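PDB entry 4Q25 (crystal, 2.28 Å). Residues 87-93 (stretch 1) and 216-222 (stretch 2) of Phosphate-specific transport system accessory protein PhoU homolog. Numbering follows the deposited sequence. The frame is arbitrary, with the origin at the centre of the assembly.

Stretch 1, residues 87-93: LRLIISI
Stretch 2, residues 216-222: IYLVRGT

Residues 87-93 form one continuous segment of a longer helix, and residues 216-220 are the last turn of a second helix from the same chain, distant in sequence. The two run antiparallel, with 173° between their N-to-C directions and a closest approach of 9.0 Å between axes. The register is set by Arg-88 and Leu-218, whose CA atoms lie 5.3 Å apart. Stretch 1 keeps regular helical angles, with phi between -56° and -70° and psi between -34° and -51°; stretch 2 stays helical through Arg-220 (-61°/-19°) and then turns out at Gly-221 (93°/-22°). Together the stretches bury 384 Å², most of it on Arg-88, Leu-218 and Tyr-217.

Arg-88 covers the most surface and points its CA-to-CB bond toward the partner. Its side chain (chi1 -68°, m; chi2 -153°, t; chi3 -52°, m; chi4 -83°) carries the guanidinium to the C-terminal end of the second helix, where carbonyl groups lack the amide partners of a further turn. The carbonyl oxygen of Leu-218 lies at the edge of the guanidinium, near its plane, and accepts two hydrogen bonds: from Arg-88 NE to Leu-218 O at 2.9 Å (N-H...O angle 143°) and from Arg-88 NH2 to Leu-218 O at 2.8 Å (148°). A long, charged side chain with several donors suits this place, because it can reach across from the neighbouring helix and bind one acceptor in a forked arrangement.

Gly-221 packs over one face of the same group, with its CA 3.4 Å from Arg-88 NE. Its positive phi would jam a CB against the carbonyl oxygen of Arg-220, so the backbone itself calls for glycine. The helix is still tied at this point by a weak hydrogen bond from Gly-221 N to Tyr-217 O, 3.0 Å.

The CA-to-CB bond of Tyr-217 points sideways to stretch 1, but with chi1 at 154° (t) and chi2 at 88° the end of its side chain comes nearer to it. The aliphatic part of Arg-88 packs on the ring: Arg-88 CD sits over one face, 4.1 Å from the centroid of Tyr-217 and 20° off the ring normal, a CH-pi contact. Arg-88 thus offers methylenes to the aromatic ring and polar nitrogens to the helix end. Further along, Ser-92 OG meets the ring edge, 3.7 Å from Tyr-217 CD2, while Ile-91 (m, t) adds an apolar contact from its CG2 to Tyr-217 CE2 at 4.3 Å.

Leu-218, buried and extended (chi1 -167°, chi2 -178°; t, t), supplies the other apolar contact. Its CD1 lies 3.8 Å from CD1 of Leu-89 (180°, 70°; t, p), two branched hydrocarbon side chains meeting away from solvent. The CA-to-CB bond of Ser-92 (chi1 -76°, m) points toward stretch 2, and this short side chain rests against the start of the Leu-218 side chain, with Ser-92 OG 3.7 Å from Leu-218 CB.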

ATOM      1  N   LEU A  87      24.394  -7.438  -3.768  1.00 64.41           N
ATOM      2  CA  LEU A  87      23.321  -7.804  -2.927  1.00 63.02           C
ATOM      3  C   LEU A  87      22.446  -6.592  -2.758  1.00 61.31           C
ATOM      4  O   LEU A  87      21.263  -6.683  -2.780  1.00 59.74           O
ATOM      5  CB  LEU A  87      23.831  -8.316  -1.606  1.00 58.89           C
ATOM      6  CG  LEU A  87      22.698  -8.603  -0.662  1.00 61.46           C
ATOM      7  CD1 LEU A  87      22.002  -9.872  -1.087  1.00 61.06           C
ATOM      8  CD2 LEU A  87      23.210  -8.702   0.745  1.00 63.80           C
ATOM      9  N   ARG A  88      23.038  -5.434  -2.619  1.00 60.33           N
ATOM     10  CA  ARG A  88      22.233  -4.257  -2.444  1.00 64.85           C
ATOM     11  C   ARG A  88      21.330  -4.061  -3.665  1.00 62.13           C
ATOM     12  O   ARG A  88      20.210  -3.651  -3.551  1.00 60.58           O
ATOM     13  CB  ARG A  88      23.119  -3.052  -2.181  1.00 68.24           C
ATOM     14  CG  ARG A  88      23.842  -3.102  -0.855  1.00 64.77           C
ATOM     15  CD  ARG A  88      24.169  -1.728  -0.327  1.00 64.31           C
ATOM     16  NE  ARG A  88      24.868  -0.919  -1.299  1.00 63.24           N
ATOM     17  CZ  ARG A  88      26.161  -0.991  -1.506  1.00 64.49           C
ATOM     18  NH1 ARG A  88      26.871  -1.850  -0.824  1.00 73.16           N
ATOM     19  NH2 ARG A  88      26.736  -0.238  -2.406  1.00 65.75           N
ATOM     20  N   LEU A  89      21.838  -4.374  -4.832  1.00 53.96           N
ATOM     21  CA  LEU A  89      21.088  -4.193  -6.071  1.00 57.83           C
ATOM     22  C   LEU A  89      19.882  -5.129  -6.199  1.00 57.74           C
ATOM     23  O   LEU A  89      18.792  -4.683  -6.519  1.00 58.36           O
ATOM     24  CB  LEU A  89      21.989  -4.360  -7.292  1.00 55.50           C
ATOM     25  CG  LEU A  89      21.312  -4.203  -8.661  1.00 61.02           C
ATOM     26  CD1 LEU A  89      20.893  -2.759  -8.937  1.00 62.50           C
ATOM     27  CD2 LEU A  89      22.236  -4.694  -9.752  1.00 59.83           C
ATOM     28  N   ILE A  90      20.096  -6.421  -5.992  1.00 58.16           N
ATOM     29  CA  ILE A  90      19.009  -7.398  -5.971  1.00 53.16           C
ATOM     30  C   ILE A  90      17.946  -7.009  -4.934  1.00 54.62           C
ATOM     31  O   ILE A  90      16.749  -7.093  -5.189  1.00 51.22           O
ATOM     32  CB  ILE A  90      19.519  -8.797  -5.607  1.00 53.80           C
ATOM     33  CG1 ILE A  90      20.512  -9.301  -6.649  1.00 53.05           C
ATOM     34  CG2 ILE A  90      18.364  -9.787  -5.451  1.00 51.73           C
ATOM     35  CD1 ILE A  90      19.884  -9.592  -7.987  1.00 60.55           C
ATOM     36  N   ILE A  91      18.391  -6.596  -3.760  1.00 51.89           N
ATOM     37  CA  ILE A  91      17.472  -6.189  -2.719  1.00 52.77           C
ATOM     38  C   ILE A  91      16.682  -4.944  -3.119  1.00 52.75           C
ATOM     39  O   ILE A  91      15.511  -4.841  -2.801  1.00 55.91           O
ATOM     40  CB  ILE A  91      18.211  -5.960  -1.391  1.00 56.03           C
ATOM     41  CG1 ILE A  91      18.661  -7.324  -0.830  1.00 63.27           C
ATOM     42  CG2 ILE A  91      17.337  -5.214  -0.379  1.00 56.20           C
ATOM     43  CD1 ILE A  91      19.406  -7.248   0.493  1.00 63.42           C
ATOM     44  N   SER A  92      17.338  -4.001  -3.777  1.00 52.91           N
ATOM     45  CA  SER A  92      16.688  -2.787  -4.238  1.00 54.06           C
ATOM     46  C   SER A  92      15.692  -3.124  -5.325  1.00 50.14           C
ATOM     47  O   SER A  92      14.652  -2.493  -5.435  1.00 47.34           O
ATOM     48  CB  SER A  92      17.718  -1.786  -4.773  1.00 57.40           C
ATOM     49  OG  SER A  92      18.382  -1.182  -3.678  1.00 63.40           O
ATOM     50  N   ILE A  93      16.005  -4.129  -6.129  1.00 44.83           N
ATOM     51  CA  ILE A  93      15.091  -4.523  -7.184  1.00 44.74           C
ATOM     52  C   ILE A  93      13.839  -5.187  -6.603  1.00 47.44           C
ATOM     53  O   ILE A  93      12.709  -4.813  -6.944  1.00 43.05           O
ATOM     54  CB  ILE A  93      15.762  -5.435  -8.190  1.00 41.25           C
ATOM     55  CG1 ILE A  93      16.708  -4.616  -9.060  1.00 46.02           C
ATOM     56  CG2 ILE A  93      14.725  -6.120  -9.066  1.00 45.13           C
ATOM     57  CD1 ILE A  93      17.611  -5.426  -9.970  1.00 49.09           C
ATOM     58  N   ILE A 216      19.309   5.286  -2.981  1.00 59.66           N
ATOM     59  CA  ILE A 216      20.271   5.884  -2.076  1.00 61.61           C
ATOM     60  C   ILE A 216      21.037   4.767  -1.370  1.00 66.40           C
ATOM     61  O   ILE A 216      22.276   4.725  -1.401  1.00 65.68           O
ATOM     62  CB  ILE A 216      19.559   6.800  -1.061  1.00 55.50           C
ATOM     63  CG1 ILE A 216      19.183   8.117  -1.748  1.00 55.18           C
ATOM     64  CG2 ILE A 216      20.445   7.069   0.136  1.00 58.55           C
ATOM     65  CD1 ILE A 216      18.230   8.983  -0.959  1.00 53.33           C
ATOM     66  N   TYR A 217      20.282   3.870  -0.742  1.00 62.60           N
ATOM     67  CA  TYR A 217      20.835   2.713  -0.046  1.00 61.54           C
ATOM     68  C   TYR A 217      21.738   1.921  -0.972  1.00 57.09           C
ATOM     69  O   TYR A 217      22.836   1.561  -0.598  1.00 64.11           O
ATOM     70  CB  TYR A 217      19.694   1.844   0.534  1.00 61.70           C
ATOM     71  CG  TYR A 217      20.013   0.384   0.722  1.00 64.48           C
ATOM     72  CD1 TYR A 217      20.592  -0.084   1.901  1.00 67.26           C
ATOM     73  CD2 TYR A 217      19.729  -0.538  -0.283  1.00 62.40           C
ATOM     74  CE1 TYR A 217      20.879  -1.430   2.069  1.00 67.91           C
ATOM     75  CE2 TYR A 217      20.013  -1.884  -0.125  1.00 62.19           C
ATOM     76  CZ  TYR A 217      20.583  -2.326   1.047  1.00 67.92           C
ATOM     77  OH  TYR A 217      20.869  -3.663   1.183  1.00 69.77           O
ATOM     78  N   LEU A 218      21.273   1.678  -2.183  1.00 54.65           N
ATOM     79  CA  LEU A 218      22.061   1.019  -3.210  1.00 58.04           C
ATOM     80  C   LEU A 218      23.406   1.718  -3.422  1.00 67.28           C
ATOM     81  O   LEU A 218      24.458   1.058  -3.431  1.00 66.17           O
ATOM     82  CB  LEU A 218      21.280   0.999  -4.524  1.00 57.55           C
ATOM     83  CG  LEU A 218      21.697   0.137  -5.715  1.00 59.77           C
ATOM     84  CD1 LEU A 218      20.745   0.392  -6.873  1.00 58.82           C
ATOM     85  CD2 LEU A 218      23.119   0.397  -6.186  1.00 63.69           C
ATOM     86  N   VAL A 219      23.378   3.042  -3.592  1.00 68.08           N
ATOM     87  CA  VAL A 219      24.577   3.779  -3.984  1.00 68.74           C
ATOM     88  C   VAL A 219      25.452   4.093  -2.771  1.00 70.93           C
ATOM     89  O   VAL A 219      26.566   3.606  -2.694  1.00 62.92           O
ATOM     90  CB  VAL A 219      24.234   5.046  -4.803  1.00 66.12           C
ATOM     91  CG1 VAL A 219      25.457   5.938  -4.994  1.00 67.01           C
ATOM     92  CG2 VAL A 219      23.671   4.654  -6.165  1.00 64.99           C
ATOM     93  N   ARG A 220      24.935   4.880  -1.824  1.00 76.82           N
ATOM     94  CA  ARG A 220      25.685   5.245  -0.614  1.00 71.24           C
ATOM     95  C   ARG A 220      26.072   4.027   0.219  1.00 74.81           C
ATOM     96  O   ARG A 220      26.966   4.101   1.061  1.00 78.78           O
ATOM     97  CB  ARG A 220      24.901   6.225   0.264  1.00 74.87           C
ATOM     98  CG  ARG A 220      25.283   7.697   0.106  1.00 81.10           C
ATOM     99  CD  ARG A 220      24.946   8.495   1.373  1.00 90.23           C
ATOM    100  NE  ARG A 220      25.201   9.941   1.248  1.00 95.24           N
ATOM    101  CZ  ARG A 220      25.042  10.836   2.228  1.00 93.32           C
ATOM    102  NH1 ARG A 220      24.632  10.460   3.440  1.00 95.49           N
ATOM    103  NH2 ARG A 220      25.299  12.121   1.998  1.00 91.03           N
ATOM    104  N   GLY A 221      25.402   2.908  -0.007  1.00 76.93           N
ATOM    105  CA  GLY A 221      25.663   1.706   0.762  1.00 78.64           C
ATOM    106  C   GLY A 221      24.733   1.620   1.957  1.00 83.53           C
ATOM    107  O   GLY A 221      24.497   0.529   2.483  1.00 92.56           O
ATOM    108  N   THR A 222      24.189   2.763   2.381  1.00 83.14           N
ATOM    109  CA  THR A 222      23.270   2.821   3.524  1.00 88.22           C
ATOM    110  C   THR A 222      21.921   3.422   3.125  1.00 87.86           C
ATOM    111  O   THR A 222      20.865   2.958   3.564  1.00 83.39           O
ATOM    112  CB  THR A 222      23.855   3.683   4.652  1.00 86.95           C
ATOM    113  OG1 THR A 222      23.900   5.048   4.215  1.00 93.78           O
ATOM    114  CG2 THR A 222      25.273   3.185   5.050  1.00 83.38           C
TER